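Local coordinates for protein B (PDB 5H6I) that acts as a secreted pore-forming toxin, the CAMP factor, which permeabilises membranes and also belongs to the bacterial proteins that bind the Fc part of IgG, at residues Q39-K44 / Y90-I95; N69-S74 / E100-V105; E76-S81 / I136-P141; I109-Q114 / I125-G130; S180-E185 / V217-N222. All coordinates share one frame; numbering follows the deposited sequence.

Interaction 1 (Q39-K44 / Y90-I95); sequences QQMAQK and YDLNSI
Met41 meets Leu92 and Ile95 with the last two atoms of its side chain. SD rests against Ile95 CG2 at 3.7 Å, and the bend at its last torsion (chi3 -56°) swings the methyl away from the line of the chain, so that Met41 CE also reaches Leu92 CD1 at 3.7 Å. Ile95 CG2 thus touches sulfur and methyl together, CE lying 3.8 Å from it. All three residues are buried, and Leu82 of helix 65-84 packs against both Met41 and Ile95. The outer side is polar and open. Asp91 and Asn93 are exposed, and Asp91 OD1 accepts from Asn93 N at 3.1 Å to form an Asx turn, the donor lying well above the carboxylate plane. On the other segment, Gln39, Gln40 and Gln43 are exposed, while Lys44 turns to a salt bridge with Asp48 and a hydrogen bond to Thr103. Leu92 is the N-cap residue, so the apolar patch is built where the loop passes into helix 93-115. A methionine of helix 35-58 packed on the first turn of another helix, with helix 65-84 alongside, is core packing at one end of an all-helical bundle.

Interaction 2 (N69-S74 / E100-V105); sequences NEAITS and EALTDV
Two consecutive, antiparallel helices, 65-84 and 93-115, pack here through small residues on one side and larger ones on the other: Ala71 and Ser74 face Leu102 and Val105. The local axes come no nearer than 11.3 Å and their directions differ by 158°, so the side chains have to span a fairly wide gap. Leu102 does so with its CD2 branch, whose methyl lies 3.3 Å from Ser74 OG, 4.3 Å from Ala71 CB and 4.2 Å from Ala71 O. Its other methyl, CD1, is 4.0 Å from the same Ser74 OG, so the serine oxygen is approached by both branches of the leucine fork. Ser74 chi1 of 78° sets OG between its own N and C, back over the preceding helical turn and close to Ala71 O; that oxygen pair is so short that its detail is doubtful. One turn further along helix 93-115, Val105 CG1 touches Ala71 CB at 4.2 Å. Both segments lie in the region that binds the constant part of IgG, yet all four touching residues are buried inside the helical bundle. Leu45, Asp48 and Leu52 of helix 35-58 close over one side of the contact, where Leu102 and Ala71 meet them; Leu134 and Leu139 of helix 121-139 cover Val105 and Ser74.

Interaction 3 (E76-S81 / I136-P141); sequences EKLKTS and IRILDP
Lys77 and Leu139 make the closer of the two apolar meetings: the aliphatic middle of the lysine lies across the leucine, with Lys77 CD 3.6 Å from Leu139 CD2. Deeper in, Leu78 and Ile138 cross at about a right angle and touch through methyls, Leu78 CD1 to Ile138 CG2 at 4.2 Å. Both of these residues are buried, and Ile95 and Leu102 of helix 93-115 pack on the same leucine. Among the polar groups, Lys77 bends at chi3 (-69°), which carries NZ to 3.5 Å from Leu139 O, too loose to count as a hydrogen bond. The preceding carbonyl, Ile138 O, accepts a hydrogen bond from Arg98 NH1 of helix 93-115. Lys79 of helix 65-84 holds a salt bridge to Asp46 of helix 35-58. The backbone of Asp140, the first residue to leave helical geometry, is still tied back by a bond from its N to Ile136 O at 2.8 Å. Buried aliphatic packing with an exposed lysine crossing beside it joins helix 65-84 to the C-terminal end of helix 121-139 at the edge of the helical bundle.

Interaction 4 (I109-Q114 / I125-G130); sequences ITFSTQ and IDMGFG
Met127 reaches Ser112 and Phe111 with its terminal methyl, and the side chain is best followed outward. CB points at helix 93-115 and starts the approach. CG and SD then serve as the arm: the chain bends at chi2 (-95°) and again at chi3 (-72°), and the second bend turns CE off the sulfur toward the facing helix. There Met127 CE lies 3.6 Å from Ser112 CB, its closest meeting across the contact. The same methyl comes to the Phe111 ring at 4.3 Å from CD2, at the edge and near the ring plane, so it does not sit over the aromatic face. The two neighbours along helix 93-115 thus share one methyl between a beta carbon and a ring edge. Tyr64 and Leu116 also pack on Met127 from outside the two segments. The Phe111 ring also meets that of His115, planes nearly parallel (about 15°), and touches Glu159 and Leu163 of helix 145-163. The serine's polar end has its own partner: Ser112 OG is hydrogen-bonded to Asn124 OD1, in the first turn of helix 121-139. The contact joins consecutive helices 93-115 and 121-139 near their turn, as in a helical hairpin. The methionine therefore meets the carbon, not the oxygen, of Ser112, and the contact is one of nonpolar packing without a directional bond: a twice-bent chain whose methyl ends against buried carbon, while the polar group beside it is satisfied elsewhere.

Interaction 5 (S180-E185 / V217-N222); sequences SKLDKE and VGVQLN
Gln220 stretches across to Asp183 and slides past Leu182 on the way. Its chain is extended, with CG anti to the backbone N (chi1 164°), and this carries the amide to the carboxylate of Asp183, whose plane is turned 31° from that of the amide. Gln220 NE2 donates to Asp183 OD2 at 2.6 Å with a bent N-H...O angle of 143°, meeting the oxygen on its anti side, somewhat out of the carboxylate plane. The amide oxygen lies over the base of the same aspartate: Gln220 OE1 is 3.4 Å from Asp183 CA and 3.5 Å from Asp183 CB, while its 3.4 Å approach to OD2 is merely that of two acceptors. The amide NH2 can donate to the carboxylate, whereas OE1 could only oppose it. The apolar half lies alongside. Leu182 CD2 comes to 3.8 Å from Gln220 CB and to 4.0 Å from Val219 CG1, its methyl lodged between the two neighbouring residues, and the aliphatic foot of the glutamine covers the leucine. Leu182 is the buried member of the contact and also touches Ile234 of helix 227-245, and Val219 touches Glu233 of that helix. Lys179 adds a polar clamp nearby, binding the carbonyl oxygens of Gln220 and Asn222. Segment 180-185 falls in the first of three short repeats. The combination of leucine packing inside and an aspartate-glutamine hydrogen bond beside it is that of two helices in the C-terminal three-helix bundle, where helices 179-196 and 203-220 form a hairpin and helix 227-245 completes it.

Overall arrangement
From the N terminus, interaction 1 opens on helix 35-58 and closes at the start of helix 93-115. Before it closes, interactions 2 and 3 have both opened on helix 65-84; interaction 2 closes on helix 93-115 and interaction 3 on helix 121-139, so the three cross one another and interlock four helices. All three touch one another, interactions 2 and 3 also where Ala101 CB packs on Ile138 CD1. Interaction 4 lies nested inside the loop closed by interaction 3, joining helices 93-115 and 121-139. Interaction 5 follows in series, in a separate hairpin of helices; its nearest atoms are about 5 Å from those of interaction 4, without touching.

Interaction 1 (Q39-K44 / Y90-I95)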
# COMPACT_ATOMS: atom_id res chain seq x y z
N GLN A 39 -22.60 -15.95 -1.60
CA GLN A 39 -22.75 -14.52 -1.32
C GLN A 39 -21.84 -14.04 -0.20
O GLN A 39 -21.58 -12.84 -0.11
CB GLN A 39 -24.20 -14.19 -0.98
CG GLN A 39 -25.04 -15.35 -0.47
CD GLN A 39 -26.42 -14.92 -0.03
OE1 GLN A 39 -26.77 -13.74 -0.09
NE2 GLN A 39 -27.22 -15.88 0.43
N GLN A 40 -21.34 -14.94 0.66
CA GLN A 40 -20.33 -14.54 1.63
C GLN A 40 -19.05 -14.09 0.93
O GLN A 40 -18.54 -13.00 1.19
CB GLN A 40 -20.02 -15.69 2.59
CG GLN A 40 -21.22 -16.43 3.14
CD GLN A 40 -20.83 -17.72 3.83
OE1 GLN A 40 -19.91 -18.43 3.39
NE2 GLN A 40 -21.52 -18.04 4.92
N MET A 41 -18.54 -14.92 0.02
CA MET A 41 -17.32 -14.57 -0.70
C MET A 41 -17.54 -13.38 -1.62
O MET A 41 -16.64 -12.56 -1.81
CB MET A 41 -16.81 -15.78 -1.49
CG MET A 41 -16.21 -16.87 -0.62
SD MET A 41 -15.99 -18.42 -1.52
CE MET A 41 -17.66 -18.71 -2.11
N ALA A 42 -18.74 -13.28 -2.21
CA ALA A 42 -19.05 -12.12 -3.03
C ALA A 42 -19.00 -10.83 -2.22
O ALA A 42 -18.51 -9.80 -2.69
CB ALA A 42 -20.42 -12.29 -3.69
N GLN A 43 -19.50 -10.88 -0.98
CA GLN A 43 -19.40 -9.72 -0.10
C GLN A 43 -17.98 -9.54 0.42
O GLN A 43 -17.54 -8.41 0.65
CB GLN A 43 -20.38 -9.85 1.07
CG GLN A 43 -21.83 -9.70 0.67
CD GLN A 43 -22.78 -10.38 1.65
OE1 GLN A 43 -22.40 -10.71 2.77
NE2 GLN A 43 -24.02 -10.58 1.22
N LYS A 44 -17.24 -10.64 0.60
CA LYS A 44 -15.84 -10.54 1.00
C LYS A 44 -15.00 -9.94 -0.12
O LYS A 44 -14.07 -9.17 0.14
CB LYS A 44 -15.31 -11.92 1.40
CG LYS A 44 -13.89 -11.89 1.96
CD LYS A 44 -13.85 -11.21 3.31
CE LYS A 44 -12.44 -11.22 3.89
NZ LYS A 44 -11.50 -10.41 3.07
N TYR A 90 -22.19 -25.55 -7.01
CA TYR A 90 -21.08 -26.47 -7.21
C TYR A 90 -20.07 -26.45 -6.06
O TYR A 90 -20.38 -26.06 -4.92
CB TYR A 90 -20.45 -26.07 -8.55
CG TYR A 90 -19.72 -24.74 -8.53
CD1 TYR A 90 -20.40 -23.55 -8.28
CD2 TYR A 90 -18.36 -24.67 -8.76
CE1 TYR A 90 -19.74 -22.34 -8.26
CE2 TYR A 90 -17.68 -23.46 -8.74
CZ TYR A 90 -18.38 -22.30 -8.49
OH TYR A 90 -17.72 -21.10 -8.47
N ASP A 91 -18.85 -26.87 -6.35
CA ASP A 91 -17.78 -26.94 -5.36
C ASP A 91 -17.15 -25.56 -5.20
O ASP A 91 -16.58 -25.02 -6.16
CB ASP A 91 -16.74 -27.98 -5.77
CG ASP A 91 -15.58 -28.07 -4.80
OD1 ASP A 91 -15.77 -27.76 -3.61
OD2 ASP A 91 -14.47 -28.45 -5.24
N LEU A 92 -17.23 -25.00 -3.99
CA LEU A 92 -16.69 -23.69 -3.70
C LEU A 92 -15.36 -23.76 -2.95
O LEU A 92 -14.97 -22.78 -2.30
CB LEU A 92 -17.70 -22.87 -2.89
CG LEU A 92 -18.99 -22.46 -3.60
CD1 LEU A 92 -19.85 -21.60 -2.69
CD2 LEU A 92 -18.69 -21.73 -4.90
N ASN A 93 -14.66 -24.89 -3.02
CA ASN A 93 -13.42 -25.05 -2.27
C ASN A 93 -12.30 -24.22 -2.88
O ASN A 93 -11.65 -23.42 -2.19
CB ASN A 93 -13.03 -26.52 -2.20
CG ASN A 93 -11.74 -26.75 -1.44
OD1 ASN A 93 -11.66 -26.50 -0.24
ND2 ASN A 93 -10.71 -27.22 -2.14
N SER A 94 -12.04 -24.41 -4.18
CA SER A 94 -10.96 -23.67 -4.83
C SER A 94 -11.26 -22.18 -4.88
O SER A 94 -10.35 -21.36 -4.70
CB SER A 94 -10.73 -24.22 -6.24
OG SER A 94 -11.55 -23.56 -7.19
N ILE A 95 -12.52 -21.81 -5.12
CA ILE A 95 -12.87 -20.39 -5.18
C ILE A 95 -12.71 -19.74 -3.81
O ILE A 95 -12.44 -18.53 -3.73
CB ILE A 95 -14.30 -20.22 -5.73
CG1 ILE A 95 -14.45 -18.87 -6.43
CG2 ILE A 95 -15.34 -20.38 -4.63
CD1 ILE A 95 -13.70 -18.77 -7.73

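Interaction 2 (N69-S74 / E100-V105)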
# COMPACT_ATOMS: atom_id res chain seq x y z
N ASN A 69 -2.20 -4.16 -8.38
CA ASN A 69 -2.93 -4.08 -9.64
C ASN A 69 -3.35 -5.47 -10.10
O ASN A 69 -4.47 -5.65 -10.61
CB ASN A 69 -2.08 -3.39 -10.71
CG ASN A 69 -2.18 -1.88 -10.64
OD1 ASN A 69 -2.97 -1.33 -9.87
ND2 ASN A 69 -1.37 -1.20 -11.43
N GLU A 70 -2.48 -6.46 -9.93
CA GLU A 70 -2.84 -7.84 -10.23
C GLU A 70 -3.84 -8.38 -9.22
O GLU A 70 -4.66 -9.24 -9.56
CB GLU A 70 -1.59 -8.71 -10.26
CG GLU A 70 -0.66 -8.41 -11.43
CD GLU A 70 -1.17 -8.99 -12.73
OE1 GLU A 70 -1.96 -8.31 -13.42
OE2 GLU A 70 -0.78 -10.13 -13.06
N ALA A 71 -3.78 -7.90 -7.97
CA ALA A 71 -4.74 -8.34 -6.97
C ALA A 71 -6.13 -7.78 -7.25
O ALA A 71 -7.13 -8.49 -7.08
CB ALA A 71 -4.27 -7.94 -5.57
N ILE A 72 -6.21 -6.52 -7.67
CA ILE A 72 -7.50 -5.93 -8.03
C ILE A 72 -8.10 -6.67 -9.22
O ILE A 72 -9.31 -6.94 -9.25
CB ILE A 72 -7.34 -4.43 -8.32
CG1 ILE A 72 -6.97 -3.68 -7.03
CG2 ILE A 72 -8.61 -3.86 -8.92
CD1 ILE A 72 -6.57 -2.24 -7.26
N THR A 73 -7.27 -7.01 -10.21
CA THR A 73 -7.75 -7.82 -11.33
C THR A 73 -8.20 -9.19 -10.86
O THR A 73 -9.20 -9.72 -11.36
CB THR A 73 -6.65 -7.94 -12.39
OG1 THR A 73 -6.32 -6.64 -12.90
CG2 THR A 73 -7.10 -8.83 -13.54
N SER A 74 -7.49 -9.78 -9.90
CA SER A 74 -7.90 -11.07 -9.37
C SER A 74 -9.25 -10.99 -8.67
O SER A 74 -10.03 -11.95 -8.71
CB SER A 74 -6.83 -11.61 -8.41
OG SER A 74 -6.91 -10.97 -7.14
N GLU A 100 -9.65 -16.28 0.30
CA GLU A 100 -8.95 -16.16 1.57
C GLU A 100 -7.52 -15.67 1.38
O GLU A 100 -7.02 -14.86 2.17
CB GLU A 100 -8.96 -17.50 2.30
CG GLU A 100 -10.32 -17.94 2.79
CD GLU A 100 -10.37 -19.42 3.12
OE1 GLU A 100 -9.46 -20.16 2.69
OE2 GLU A 100 -11.32 -19.84 3.82
N ALA A 101 -6.84 -16.14 0.33
CA ALA A 101 -5.47 -15.72 0.07
C ALA A 101 -5.38 -14.24 -0.28
O ALA A 101 -4.29 -13.66 -0.17
CB ALA A 101 -4.86 -16.56 -1.05
N LEU A 102 -6.49 -13.62 -0.69
CA LEU A 102 -6.48 -12.18 -0.93
C LEU A 102 -6.36 -11.40 0.37
O LEU A 102 -5.79 -10.31 0.38
CB LEU A 102 -7.73 -11.76 -1.70
CG LEU A 102 -7.68 -11.99 -3.21
CD1 LEU A 102 -9.04 -11.72 -3.83
CD2 LEU A 102 -6.61 -11.11 -3.84
N THR A 103 -6.90 -11.94 1.46
CA THR A 103 -6.70 -11.31 2.77
C THR A 103 -5.24 -11.39 3.18
O THR A 103 -4.70 -10.44 3.78
CB THR A 103 -7.60 -11.97 3.81
OG1 THR A 103 -8.97 -11.82 3.43
CG2 THR A 103 -7.39 -11.34 5.18
N ASP A 104 -4.57 -12.50 2.87
CA ASP A 104 -3.14 -12.60 3.14
C ASP A 104 -2.34 -11.66 2.25
O ASP A 104 -1.29 -11.16 2.66
CB ASP A 104 -2.67 -14.05 2.94
CG ASP A 104 -3.28 -15.00 3.95
OD1 ASP A 104 -2.93 -14.91 5.14
OD2 ASP A 104 -4.12 -15.83 3.54
N VAL A 105 -2.82 -11.40 1.03
CA VAL A 105 -2.19 -10.40 0.17
C VAL A 105 -2.29 -9.02 0.81
O VAL A 105 -1.29 -8.30 0.94
CB VAL A 105 -2.82 -10.42 -1.23
CG1 VAL A 105 -2.48 -9.14 -1.98
CG2 VAL A 105 -2.36 -11.64 -2.01

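Interaction 3 (E76-S81 / I136-P141)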
# COMPACT_ATOMS: atom_id res chain seq x y z
N GLU A 76 -11.74 -9.12 -9.55
CA GLU A 76 -12.78 -9.04 -10.57
C GLU A 76 -12.99 -10.37 -11.29
O GLU A 76 -14.12 -10.70 -11.65
CB GLU A 76 -12.45 -7.94 -11.57
CG GLU A 76 -13.63 -7.04 -11.91
CD GLU A 76 -14.35 -6.55 -10.67
OE1 GLU A 76 -15.60 -6.68 -10.62
OE2 GLU A 76 -13.68 -6.03 -9.75
N LYS A 77 -11.91 -11.14 -11.51
CA LYS A 77 -12.07 -12.42 -12.18
C LYS A 77 -12.69 -13.47 -11.27
O LYS A 77 -13.33 -14.41 -11.75
CB LYS A 77 -10.71 -12.90 -12.72
CG LYS A 77 -10.10 -14.06 -11.96
CD LYS A 77 -8.85 -14.57 -12.65
CE LYS A 77 -9.17 -15.27 -13.96
NZ LYS A 77 -7.94 -15.79 -14.62
N LEU A 78 -12.52 -13.33 -9.95
CA LEU A 78 -13.20 -14.22 -9.02
C LEU A 78 -14.68 -13.87 -8.92
O LEU A 78 -15.54 -14.76 -8.84
CB LEU A 78 -12.54 -14.16 -7.65
CG LEU A 78 -11.12 -14.72 -7.54
CD1 LEU A 78 -10.41 -14.15 -6.32
CD2 LEU A 78 -11.12 -16.23 -7.49
N LYS A 79 -15.00 -12.57 -8.93
CA LYS A 79 -16.40 -12.14 -8.91
C LYS A 79 -17.13 -12.61 -10.16
O LYS A 79 -18.26 -13.10 -10.10
CB LYS A 79 -16.48 -10.62 -8.77
CG LYS A 79 -16.49 -10.11 -7.35
CD LYS A 79 -16.98 -8.67 -7.29
CE LYS A 79 -15.92 -7.75 -6.71
NZ LYS A 79 -16.27 -6.31 -6.88
N THR A 80 -16.49 -12.45 -11.33
CA THR A 80 -17.10 -12.89 -12.57
C THR A 80 -17.29 -14.40 -12.58
O THR A 80 -18.30 -14.91 -13.10
CB THR A 80 -16.25 -12.45 -13.76
OG1 THR A 80 -16.01 -11.04 -13.68
CG2 THR A 80 -16.95 -12.76 -15.08
N SER A 81 -16.35 -15.14 -11.99
CA SER A 81 -16.50 -16.59 -11.92
C SER A 81 -17.62 -16.99 -10.97
O SER A 81 -18.40 -17.90 -11.27
CB SER A 81 -15.18 -17.23 -11.49
OG SER A 81 -15.26 -18.65 -11.53
N ILE A 136 -0.20 -14.55 -8.39
CA ILE A 136 -0.14 -15.39 -9.58
C ILE A 136 -0.86 -16.71 -9.34
O ILE A 136 -1.61 -17.18 -10.20
CB ILE A 136 1.32 -15.61 -10.01
CG1 ILE A 136 1.87 -14.36 -10.69
CG2 ILE A 136 1.44 -16.81 -10.93
CD1 ILE A 136 3.35 -14.44 -11.03
N ARG A 137 -0.67 -17.31 -8.17
CA ARG A 137 -1.37 -18.54 -7.84
C ARG A 137 -2.87 -18.31 -7.71
O ARG A 137 -3.68 -19.16 -8.11
CB ARG A 137 -0.81 -19.15 -6.56
CG ARG A 137 0.69 -19.42 -6.60
CD ARG A 137 0.99 -20.83 -7.05
NE ARG A 137 1.43 -21.67 -5.94
CZ ARG A 137 2.70 -21.92 -5.65
NH1 ARG A 137 3.67 -21.40 -6.39
NH2 ARG A 137 3.00 -22.70 -4.62
N ILE A 138 -3.27 -17.16 -7.15
CA ILE A 138 -4.68 -16.83 -7.04
C ILE A 138 -5.31 -16.73 -8.43
O ILE A 138 -6.45 -17.14 -8.65
CB ILE A 138 -4.87 -15.53 -6.24
CG1 ILE A 138 -4.26 -15.67 -4.84
CG2 ILE A 138 -6.34 -15.16 -6.14
CD1 ILE A 138 -4.42 -14.43 -3.99
N LEU A 139 -4.56 -16.18 -9.39
CA LEU A 139 -5.07 -16.04 -10.75
C LEU A 139 -4.97 -17.34 -11.54
O LEU A 139 -5.77 -17.56 -12.46
CB LEU A 139 -4.31 -14.93 -11.48
CG LEU A 139 -4.55 -13.49 -11.03
CD1 LEU A 139 -3.34 -12.63 -11.36
CD2 LEU A 139 -5.79 -12.93 -11.70
N ASP A 140 -4.01 -18.19 -11.21
CA ASP A 140 -3.74 -19.40 -11.96
C ASP A 140 -4.90 -20.38 -11.86
O ASP A 140 -5.18 -20.88 -10.76
CB ASP A 140 -2.45 -20.05 -11.46
CG ASP A 140 -1.93 -21.13 -12.39
OD1 ASP A 140 -2.53 -21.34 -13.46
OD2 ASP A 140 -0.91 -21.76 -12.04
N PRO A 141 -5.60 -20.69 -12.96
CA PRO A 141 -6.68 -21.69 -12.88
C PRO A 141 -6.18 -23.09 -12.56
O PRO A 141 -6.93 -23.89 -12.01
CB PRO A 141 -7.32 -21.62 -14.27
CG PRO A 141 -6.83 -20.34 -14.88
CD PRO A 141 -5.47 -20.12 -14.31

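Interaction 4 (I109-Q114 / I125-G130)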
# COMPACT_ATOMS: atom_id res chain seq x y z
N ILE A 109 0.66 -6.41 2.59
CA ILE A 109 0.92 -5.05 2.15
C ILE A 109 0.88 -4.08 3.32
O ILE A 109 1.75 -3.21 3.45
CB ILE A 109 -0.07 -4.65 1.04
CG1 ILE A 109 0.10 -5.57 -0.17
CG2 ILE A 109 0.13 -3.20 0.65
CD1 ILE A 109 -1.17 -5.75 -0.97
N THR A 110 -0.12 -4.21 4.19
CA THR A 110 -0.16 -3.38 5.39
C THR A 110 1.00 -3.69 6.33
O THR A 110 1.45 -2.80 7.06
CB THR A 110 -1.49 -3.56 6.13
OG1 THR A 110 -1.47 -4.79 6.86
CG2 THR A 110 -2.66 -3.57 5.15
N PHE A 111 1.48 -4.93 6.32
CA PHE A 111 2.67 -5.26 7.10
C PHE A 111 3.88 -4.47 6.61
O PHE A 111 4.73 -4.06 7.41
CB PHE A 111 2.95 -6.77 7.01
CG PHE A 111 4.25 -7.18 7.64
CD1 PHE A 111 4.32 -7.43 9.00
CD2 PHE A 111 5.39 -7.35 6.87
CE1 PHE A 111 5.51 -7.82 9.59
CE2 PHE A 111 6.58 -7.73 7.45
CZ PHE A 111 6.64 -7.97 8.81
N SER A 112 3.96 -4.23 5.30
CA SER A 112 5.06 -3.44 4.76
C SER A 112 4.94 -1.98 5.18
O SER A 112 5.94 -1.35 5.55
CB SER A 112 5.10 -3.56 3.24
OG SER A 112 5.62 -2.38 2.65
N THR A 113 3.73 -1.42 5.13
CA THR A 113 3.53 -0.01 5.46
C THR A 113 3.90 0.29 6.91
O THR A 113 4.40 1.38 7.21
CB THR A 113 2.08 0.39 5.18
OG1 THR A 113 1.74 0.07 3.83
CG2 THR A 113 1.89 1.89 5.40
N GLN A 114 3.68 -0.67 7.81
CA GLN A 114 3.85 -0.41 9.24
C GLN A 114 5.21 -0.81 9.78
O GLN A 114 5.60 -0.33 10.85
CB GLN A 114 2.77 -1.15 10.04
CG GLN A 114 1.34 -0.77 9.68
CD GLN A 114 0.32 -1.69 10.33
OE1 GLN A 114 0.66 -2.75 10.85
NE2 GLN A 114 -0.94 -1.27 10.31
N ILE A 125 11.66 -5.13 -1.88
CA ILE A 125 11.83 -5.77 -3.18
C ILE A 125 11.57 -7.27 -3.06
O ILE A 125 10.81 -7.85 -3.86
CB ILE A 125 13.23 -5.49 -3.75
CG1 ILE A 125 13.30 -4.08 -4.33
CG2 ILE A 125 13.60 -6.52 -4.81
CD1 ILE A 125 14.64 -3.74 -4.95
N ASP A 126 12.17 -7.92 -2.07
CA ASP A 126 11.99 -9.36 -1.90
C ASP A 126 10.56 -9.69 -1.51
O ASP A 126 10.00 -10.70 -1.96
CB ASP A 126 12.98 -9.89 -0.87
CG ASP A 126 14.41 -9.87 -1.36
OD1 ASP A 126 14.62 -9.66 -2.57
OD2 ASP A 126 15.33 -10.06 -0.53
N MET A 127 9.95 -8.86 -0.66
CA MET A 127 8.59 -9.14 -0.20
C MET A 127 7.56 -8.87 -1.29
O MET A 127 6.59 -9.62 -1.43
CB MET A 127 8.28 -8.33 1.05
CG MET A 127 7.48 -9.10 2.09
SD MET A 127 5.72 -8.78 1.93
CE MET A 127 5.65 -7.10 2.55
N GLY A 128 7.74 -7.80 -2.07
CA GLY A 128 6.88 -7.57 -3.21
C GLY A 128 6.95 -8.68 -4.23
O GLY A 128 5.98 -8.95 -4.93
N PHE A 129 8.11 -9.34 -4.33
CA PHE A 129 8.25 -10.50 -5.19
C PHE A 129 7.42 -11.67 -4.66
O PHE A 129 6.86 -12.45 -5.45
CB PHE A 129 9.72 -10.89 -5.31
CG PHE A 129 10.01 -11.85 -6.43
CD1 PHE A 129 9.87 -11.46 -7.75
CD2 PHE A 129 10.44 -13.14 -6.16
CE1 PHE A 129 10.14 -12.34 -8.78
CE2 PHE A 129 10.71 -14.02 -7.18
CZ PHE A 129 10.57 -13.62 -8.49
N GLY A 130 7.34 -11.82 -3.34
CA GLY A 130 6.56 -12.90 -2.77
C GLY A 130 5.06 -12.69 -2.93
O GLY A 130 4.33 -13.64 -3.22

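Interaction 5 (S180-E185 / V217-N222)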
# COMPACT_ATOMS: atom_id res chain seq x y z
N SER A 180 7.61 8.44 2.03
CA SER A 180 6.18 8.30 2.27
C SER A 180 5.74 9.21 3.42
O SER A 180 4.63 9.75 3.39
CB SER A 180 5.83 6.84 2.57
OG SER A 180 4.44 6.68 2.77
N LYS A 181 6.59 9.38 4.43
CA LYS A 181 6.25 10.26 5.54
C LYS A 181 6.24 11.72 5.11
O LYS A 181 5.37 12.49 5.52
CB LYS A 181 7.21 10.04 6.71
CG LYS A 181 7.63 8.60 6.91
CD LYS A 181 6.44 7.70 7.18
CE LYS A 181 6.81 6.23 7.01
NZ LYS A 181 7.52 5.99 5.72
N LEU A 182 7.22 12.11 4.28
CA LEU A 182 7.22 13.47 3.74
C LEU A 182 6.02 13.69 2.83
O LEU A 182 5.41 14.77 2.85
CB LEU A 182 8.53 13.72 2.99
CG LEU A 182 8.63 14.89 2.00
CD1 LEU A 182 8.28 16.22 2.65
CD2 LEU A 182 10.03 14.94 1.39
N ASP A 183 5.65 12.68 2.04
CA ASP A 183 4.47 12.79 1.20
C ASP A 183 3.22 13.01 2.03
O ASP A 183 2.37 13.85 1.69
CB ASP A 183 4.33 11.54 0.33
CG ASP A 183 3.38 11.74 -0.84
OD1 ASP A 183 2.16 11.86 -0.59
OD2 ASP A 183 3.85 11.79 -1.99
N LYS A 184 3.07 12.25 3.12
CA LYS A 184 1.92 12.44 4.00
C LYS A 184 1.98 13.78 4.72
O LYS A 184 0.94 14.37 5.02
CB LYS A 184 1.84 11.30 5.01
CG LYS A 184 0.44 10.73 5.18
CD LYS A 184 -0.09 10.15 3.88
CE LYS A 184 -1.36 9.36 4.10
NZ LYS A 184 -2.45 10.20 4.68
N GLU A 185 3.19 14.28 5.01
CA GLU A 185 3.31 15.57 5.67
C GLU A 185 2.96 16.72 4.73
O GLU A 185 2.45 17.75 5.17
CB GLU A 185 4.73 15.75 6.22
CG GLU A 185 4.85 16.86 7.26
CD GLU A 185 3.97 16.62 8.47
OE1 GLU A 185 3.80 15.45 8.87
OE2 GLU A 185 3.44 17.61 9.03
N VAL A 217 8.22 19.37 -1.96
CA VAL A 217 8.00 18.51 -3.13
C VAL A 217 9.28 18.33 -3.91
O VAL A 217 9.54 17.25 -4.47
CB VAL A 217 6.87 19.10 -4.00
CG1 VAL A 217 6.67 18.26 -5.26
CG2 VAL A 217 5.57 19.18 -3.22
N GLY A 218 10.12 19.36 -3.97
CA GLY A 218 11.41 19.22 -4.64
C GLY A 218 12.32 18.24 -3.94
O GLY A 218 13.07 17.50 -4.59
N VAL A 219 12.28 18.21 -2.61
CA VAL A 219 13.05 17.22 -1.87
C VAL A 219 12.51 15.82 -2.12
O VAL A 219 13.28 14.86 -2.28
CB VAL A 219 13.06 17.56 -0.37
CG1 VAL A 219 13.59 16.40 0.46
CG2 VAL A 219 13.88 18.82 -0.11
N GLN A 220 11.19 15.68 -2.17
CA GLN A 220 10.58 14.38 -2.45
C GLN A 220 10.94 13.88 -3.85
O GLN A 220 11.12 12.68 -4.05
CB GLN A 220 9.06 14.47 -2.28
CG GLN A 220 8.28 13.32 -2.89
CD GLN A 220 6.85 13.26 -2.41
OE1 GLN A 220 6.55 13.66 -1.29
NE2 GLN A 220 5.96 12.76 -3.25
N LEU A 221 11.05 14.79 -4.82
CA LEU A 221 11.40 14.41 -6.18
C LEU A 221 12.90 14.25 -6.39
O LEU A 221 13.31 13.85 -7.49
CB LEU A 221 10.84 15.44 -7.17
CG LEU A 221 9.32 15.53 -7.27
CD1 LEU A 221 8.90 16.84 -7.91
CD2 LEU A 221 8.76 14.34 -8.04
N ASN A 222 13.72 14.55 -5.39
CA ASN A 222 15.16 14.43 -5.50
C ASN A 222 15.59 12.99 -5.23
O ASN A 222 15.41 12.50 -4.11
CB ASN A 222 15.85 15.40 -4.53
CG ASN A 222 17.34 15.56 -4.82
OD1 ASN A 222 17.95 14.73 -5.49
ND2 ASN A 222 17.92 16.64 -4.31